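Local structure of putative hydrolase (Acinetobacter sp. NBRC 100985, 4XUK) at residues Gly22-Ser27 with Thr56-Phe61; Asp218-His223 with Pro264-Pro269. The protein probably hydrolyses organophosphate triesters and lactones at a two-zinc centre, as a member of the metallo-beta-lactamase superfamily. The protein carries 2 engineered substitutions. All coordinates share one frame; numbering follows the deposited sequence.

Contact 1 (Gly22-Ser27 with Thr56-Phe61)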
loop_
_atom_site.group_PDB
_atom_site.type_symbol
_atom_site.label_atom_id
_atom_site.label_comp_id
_atom_site.label_asym_id
_atom_site.label_seq_id
_atom_site.Cartn_x
_atom_site.Cartn_y
_atom_site.Cartn_z
ATOM N N GLY A 22 -1.926 7.284 -13.079
ATOM C CA GLY A 22 -1.246 6.295 -13.897
ATOM C C GLY A 22 0.117 6.007 -13.311
ATOM O O GLY A 22 0.468 6.556 -12.256
ATOM N N THR A 23 0.884 5.169 -14.003
ATOM C CA THR A 23 2.180 4.721 -13.515
ATOM C C THR A 23 3.231 4.862 -14.611
ATOM O O THR A 23 3.037 4.373 -15.728
ATOM C CB THR A 23 2.111 3.253 -13.085
ATOM O OG1 THR A 23 1.044 3.078 -12.145
ATOM C CG2 THR A 23 3.410 2.834 -12.436
ATOM N N ASN A 24 4.329 5.517 -14.309
ATOM C CA ASN A 24 5.450 5.525 -15.212
ATOM C C ASN A 24 6.553 4.563 -14.857
ATOM O O ASN A 24 6.661 4.164 -13.750
ATOM C CB ASN A 24 6.063 6.882 -15.348
ATOM C CG ASN A 24 5.174 7.852 -16.054
ATOM O OD1 ASN A 24 4.294 7.520 -16.784
ATOM N ND2 ASN A 24 5.418 9.065 -15.801
ATOM N N PHE A 25 7.400 4.257 -15.831
ATOM C CA PHE A 25 8.595 3.457 -15.567
ATOM C C PHE A 25 9.815 4.193 -16.112
ATOM O O PHE A 25 10.156 4.062 -17.286
ATOM C CB PHE A 25 8.461 2.063 -16.188
ATOM C CG PHE A 25 7.360 1.240 -15.579
ATOM C CD1 PHE A 25 6.059 1.350 -16.044
ATOM C CD2 PHE A 25 7.627 0.368 -14.534
ATOM C CE1 PHE A 25 5.042 0.608 -15.475
ATOM C CE2 PHE A 25 6.612 -0.384 -13.964
ATOM C CZ PHE A 25 5.314 -0.257 -14.439
ATOM N N MET A 26 10.458 4.985 -15.262
ATOM C CA MET A 26 11.520 5.872 -15.727
ATOM C C MET A 26 12.907 5.233 -15.698
ATOM O O MET A 26 13.145 4.252 -14.990
ATOM C CB MET A 26 11.504 7.192 -14.951
ATOM C CG MET A 26 11.725 7.068 -13.464
ATOM S SD MET A 26 11.507 8.648 -12.584
ATOM C CE MET A 26 11.720 8.069 -10.894
ATOM N N SER A 27 13.820 5.772 -16.496
ATOM C CA SER A 27 15.184 5.258 -16.528
ATOM C C SER A 27 15.880 5.485 -15.191
ATOM O O SER A 27 15.778 6.561 -14.626
ATOM C CB SER A 27 15.982 5.964 -17.629
ATOM O OG SER A 27 17.314 5.489 -17.645
ATOM N N THR A 56 6.953 4.464 -10.973
ATOM C CA THR A 56 6.693 5.736 -10.317
ATOM C C THR A 56 5.235 6.114 -10.507
ATOM O O THR A 56 4.779 6.297 -11.638
ATOM C CB THR A 56 7.589 6.833 -10.904
ATOM O OG1 THR A 56 8.957 6.426 -10.773
ATOM C CG2 THR A 56 7.373 8.166 -10.181
ATOM N N SER A 57 4.501 6.202 -9.401
ATOM C CA SER A 57 3.101 6.606 -9.459
ATOM C C SER A 57 2.989 8.087 -9.812
ATOM O O SER A 57 3.918 8.875 -9.579
ATOM C CB SER A 57 2.405 6.345 -8.124
ATOM O OG SER A 57 2.397 4.973 -7.788
ATOM N N ILE A 58 1.845 8.450 -10.381
ATOM C CA ILE A 58 1.469 9.836 -10.532
ATOM C C ILE A 58 0.109 9.941 -9.855
ATOM O O ILE A 58 -0.857 9.323 -10.305
ATOM C CB ILE A 58 1.358 10.271 -12.013
ATOM C CG1 ILE A 58 2.681 10.081 -12.752
ATOM C CG2 ILE A 58 0.951 11.752 -12.094
ATOM C CD1 ILE A 58 2.882 8.678 -13.307
ATOM N N ASN A 59 0.052 10.674 -8.747
ATOM C CA ASN A 59 -1.177 10.796 -7.973
ATOM C C ASN A 59 -1.689 12.252 -7.914
ATOM O O ASN A 59 -0.943 13.210 -8.186
ATOM C CB ASN A 59 -0.955 10.303 -6.538
ATOM C CG ASN A 59 -0.204 8.986 -6.466
ATOM O OD1 ASN A 59 -0.555 8.012 -7.127
ATOM N ND2 ASN A 59 0.814 8.940 -5.625
ATOM N N ALA A 60 -2.967 12.403 -7.567
ATOM C CA ALA A 60 -3.542 13.696 -7.188
ATOM C C ALA A 60 -4.361 13.464 -5.923
ATOM O O ALA A 60 -4.649 12.309 -5.582
ATOM C CB ALA A 60 -4.425 14.235 -8.288
ATOM N N PHE A 61 -4.758 14.540 -5.240
ATOM C CA PHE A 61 -5.502 14.404 -3.980
ATOM C C PHE A 61 -6.712 15.321 -3.883
ATOM O O PHE A 61 -6.616 16.526 -4.160
ATOM C CB PHE A 61 -4.565 14.637 -2.778
ATOM C CG PHE A 61 -3.356 13.751 -2.794
ATOM C CD1 PHE A 61 -3.427 12.455 -2.309
ATOM C CD2 PHE A 61 -2.163 14.194 -3.355
ATOM C CE1 PHE A 61 -2.320 11.615 -2.355
ATOM C CE2 PHE A 61 -1.063 13.375 -3.401
ATOM C CZ PHE A 61 -1.139 12.071 -2.906
HETATM O O HOH W 1 1.423 3.156 -9.410
#
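Asn24 and Ile58 lie on the same face of the sheet, where the tip of the isoleucine, CD1, rests against the amide group of the asparagine, 3.6 Å from Asn24 ND2. The two side chains slant across one another, and CD1 also comes within 3.4 Å of Gly22 O. Asn24 OD1 is taken by His83, outside the pair. Further along that face Met26 crosses Thr56 at about a right angle: the methionine chain runs out extended beyond CG (chi2 -174°, chi3 176°) and sets its methyl CE 3.2 Å from Thr56 OG1, a hydroxyl bonded to Val54 O. Beneath these side chains the segments pair as antiparallel neighbours, strands 14-26 and 54-64 of one of the two mixed sheets of the metallo-beta-lactamase fold. Asn24 and Thr56 form a hydrogen-bonded pair through both N-H groups, each 2.8 Å long (Asn24 N to Thr56 O, Thr56 N to Asn24 O), and Ile58 N adds a bond to Gly22 O. On the other face Thr23 and Ser57 share a water, which donates to Thr23 OG1 at 2.8 Å. Asp291 and His288 of the second subunit also bond to Thr23 OG1 and Ser57 OG, putting this face at the dimer interface.

Contact 2 (Asp218-His223 with Pro264-Pro269). With ZN (zinc ion), chain C; ZN (zinc ion), chain D.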
loop_
_atom_site.group_PDB
_atom_site.type_symbol
_atom_site.label_atom_id
_atom_site.label_comp_id
_atom_site.label_asym_id
_atom_site.label_seq_id
_atom_site.Cartn_x
_atom_site.Cartn_y
_atom_site.Cartn_z
ATOM N N ASP A 218 6.398 17.749 -5.893
ATOM C CA ASP A 218 7.514 17.014 -6.476
ATOM C C ASP A 218 8.877 17.324 -5.857
ATOM O O ASP A 218 9.859 17.494 -6.573
ATOM C CB ASP A 218 7.578 17.282 -7.974
ATOM C CG ASP A 218 6.539 16.511 -8.745
ATOM O OD1 ASP A 218 5.578 15.993 -8.129
ATOM O OD2 ASP A 218 6.701 16.397 -9.965
ATOM N N ILE A 219 8.943 17.372 -4.533
ATOM C CA ILE A 219 10.233 17.487 -3.863
ATOM C C ILE A 219 10.880 16.104 -3.784
ATOM O O ILE A 219 11.983 15.952 -3.256
ATOM C CB ILE A 219 10.083 18.064 -2.457
ATOM C CG1 ILE A 219 9.220 17.139 -1.594
ATOM C CG2 ILE A 219 9.459 19.461 -2.526
ATOM C CD1 ILE A 219 9.139 17.566 -0.143
ATOM N N VAL A 220 10.185 15.093 -4.311
ATOM C CA VAL A 220 10.737 13.741 -4.379
ATOM C C VAL A 220 10.033 12.890 -5.444
ATOM O O VAL A 220 8.825 13.065 -5.698
ATOM C CB VAL A 220 10.732 13.061 -2.974
ATOM C CG1 VAL A 220 9.343 12.527 -2.615
ATOM C CG2 VAL A 220 11.763 11.955 -2.926
ATOM N N HIS A 221 10.776 11.971 -6.063
ATOM C CA HIS A 221 10.243 11.165 -7.160
ATOM C C HIS A 221 10.334 9.658 -6.938
ATOM O O HIS A 221 10.090 8.878 -7.859
ATOM C CB HIS A 221 10.948 11.514 -8.469
ATOM C CG HIS A 221 10.504 12.811 -9.059
ATOM N ND1 HIS A 221 10.759 14.023 -8.459
ATOM C CD2 HIS A 221 9.792 13.086 -10.179
ATOM C CE1 HIS A 221 10.235 14.992 -9.190
ATOM N NE2 HIS A 221 9.641 14.448 -10.235
ATOM N N SER A 222 10.678 9.239 -5.726
ATOM C CA SER A 222 10.905 7.820 -5.470
ATOM C C SER A 222 10.856 7.562 -3.976
ATOM O O SER A 222 11.228 8.440 -3.197
ATOM C CB SER A 222 12.280 7.418 -6.034
ATOM O OG SER A 222 13.330 8.175 -5.435
ATOM N N HIS A 223 10.389 6.380 -3.566
ATOM C CA HIS A 223 10.436 6.018 -2.154
ATOM C C HIS A 223 11.698 5.227 -1.856
ATOM O O HIS A 223 11.891 4.755 -0.733
ATOM C CB HIS A 223 9.199 5.190 -1.747
ATOM C CG HIS A 223 9.093 3.876 -2.458
ATOM N ND1 HIS A 223 9.039 3.781 -3.832
ATOM C CD2 HIS A 223 9.042 2.606 -1.990
ATOM C CE1 HIS A 223 8.962 2.510 -4.181
ATOM N NE2 HIS A 223 8.965 1.775 -3.081
ATOM N N PRO A 264 2.553 13.284 -4.895
ATOM C CA PRO A 264 2.123 12.837 -6.221
ATOM C C PRO A 264 3.008 11.734 -6.808
ATOM O O PRO A 264 2.506 10.976 -7.642
ATOM C CB PRO A 264 2.220 14.114 -7.077
ATOM C CG PRO A 264 3.213 14.967 -6.376
ATOM C CD PRO A 264 2.990 14.689 -4.904
ATOM N N HIS A 265 4.271 11.628 -6.390
ATOM C CA HIS A 265 5.155 10.598 -6.958
ATOM C C HIS A 265 5.673 9.528 -5.996
ATOM O O HIS A 265 6.713 8.920 -6.262
ATOM C CB HIS A 265 6.344 11.259 -7.673
ATOM C CG HIS A 265 5.945 12.034 -8.884
ATOM N ND1 HIS A 265 4.993 11.582 -9.768
ATOM C CD2 HIS A 265 6.358 13.241 -9.348
ATOM C CE1 HIS A 265 4.833 12.481 -10.728
ATOM N NE2 HIS A 265 5.655 13.486 -10.498
ATOM N N LEU A 266 4.971 9.291 -4.889
ATOM C CA LEU A 266 5.289 8.139 -4.040
ATOM C C LEU A 266 4.217 7.080 -4.303
ATOM O O LEU A 266 3.141 7.415 -4.805
ATOM C CB LEU A 266 5.371 8.554 -2.559
ATOM C CG LEU A 266 6.544 9.494 -2.272
ATOM C CD1 LEU A 266 6.609 9.947 -0.807
ATOM C CD2 LEU A 266 7.845 8.847 -2.684
ATOM N N PRO A 267 4.516 5.794 -4.022
ATOM C CA PRO A 267 3.605 4.709 -4.419
ATOM C C PRO A 267 2.163 4.912 -3.971
ATOM O O PRO A 267 1.904 5.066 -2.760
ATOM C CB PRO A 267 4.216 3.483 -3.737
ATOM C CG PRO A 267 5.700 3.782 -3.744
ATOM C CD PRO A 267 5.778 5.273 -3.464
ATOM N N PHE A 268 1.245 4.928 -4.940
ATOM C CA PHE A 268 -0.184 5.103 -4.658
ATOM C C PHE A 268 -0.624 4.226 -3.499
ATOM O O PHE A 268 -0.286 3.037 -3.455
ATOM C CB PHE A 268 -1.033 4.786 -5.897
ATOM C CG PHE A 268 -2.509 4.920 -5.658
ATOM C CD1 PHE A 268 -3.138 6.145 -5.825
ATOM C CD2 PHE A 268 -3.263 3.826 -5.242
ATOM C CE1 PHE A 268 -4.481 6.277 -5.589
ATOM C CE2 PHE A 268 -4.620 3.951 -5.003
ATOM C CZ PHE A 268 -5.228 5.167 -5.182
ATOM N N PRO A 269 -1.410 4.784 -2.563
ATOM C CA PRO A 269 -2.056 6.108 -2.521
ATOM C C PRO A 269 -1.137 7.311 -2.309
ATOM O O PRO A 269 -1.619 8.445 -2.447
ATOM C CB PRO A 269 -3.029 5.980 -1.341
ATOM C CG PRO A 269 -2.465 4.900 -0.497
ATOM C CD PRO A 269 -1.849 3.928 -1.450
HETATM ZN ZN ZN C . 5.431 15.490 -11.421
HETATM ZN ZN ZN D . 7.234 17.999 -11.717
HETATM O O HOH W 2 6.183 13.292 -4.831
#
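Asp218 and His265 meet at a zinc ion, the carboxylate plane turned 47° from the imidazole plane. The zinc of chain C takes Asp218 OD2 at 2.1 Å and His265 NE2 at 2.2 Å, and OD2 reaches on to the zinc of chain D at 2.4 Å, so a single oxygen bridges the two metals. The other oxygen, OD1, packs against two carbons, 3.1 Å from each of His265 CD2 and Pro264 CG. The first torsion of His265 sets CG beside its backbone N, anti to the carbonyl carbon (chi1 -66°), and the turn of the ring about the next bond brings NE2 to the metal. The other ring nitrogen, ND1, is bonded to Ser57 O, a second-shell grip that fixes the ring's rotation. Beside it lies His221, pointing the same way, with His265 CD2 over one of its faces; the ring planes are 32° apart, an oblique pairing. This is the dinuclear site of the metallo-beta-lactamase fold, assembled from loops and the short helix 111-114: Asp112 and His113 complete one zinc, His108, His110 and His197 the other.

The looser part lies where the backbones are joined through water, which donates to Val220 O and accepts from His265 N at 3.0 Å. Leu266 CD2 touches Val220 CG1 at an ordinary van der Waals 4.0 Å and also sits close to Ser222 O. The far end, where His223 and Pro267 are both partly exposed, is the more open side, yet Pro267 still lays CG over a face of the His223 ring, 3.5 Å from its centroid and shifted toward the rim, a CH-pi contact. Across the dimer interface Pro267 packs on His288 of the second subunit.

From the N terminus, past strand 6-11, strand 14-26 brings the first half of contact 1, which closes a loop of 28 residues, including helix 36-45, when strand 54-64 returns beside it. Contact 2 opens only afterwards, at Asp218 behind strand 211-215, and closes past helix 240-257 in the loop leaving strand 260-262. The two loops therefore follow in series, neither nested nor crossed. In space their centres are about 8 Å apart. Asn59 ties them together: its N probably bonds to Pro264 O at 2.7 Å, and its ND2 to Leu266 O. Contact 1 belongs to one mixed sheet, and contact 2 joins loops of the other, so this seam links the two sheets.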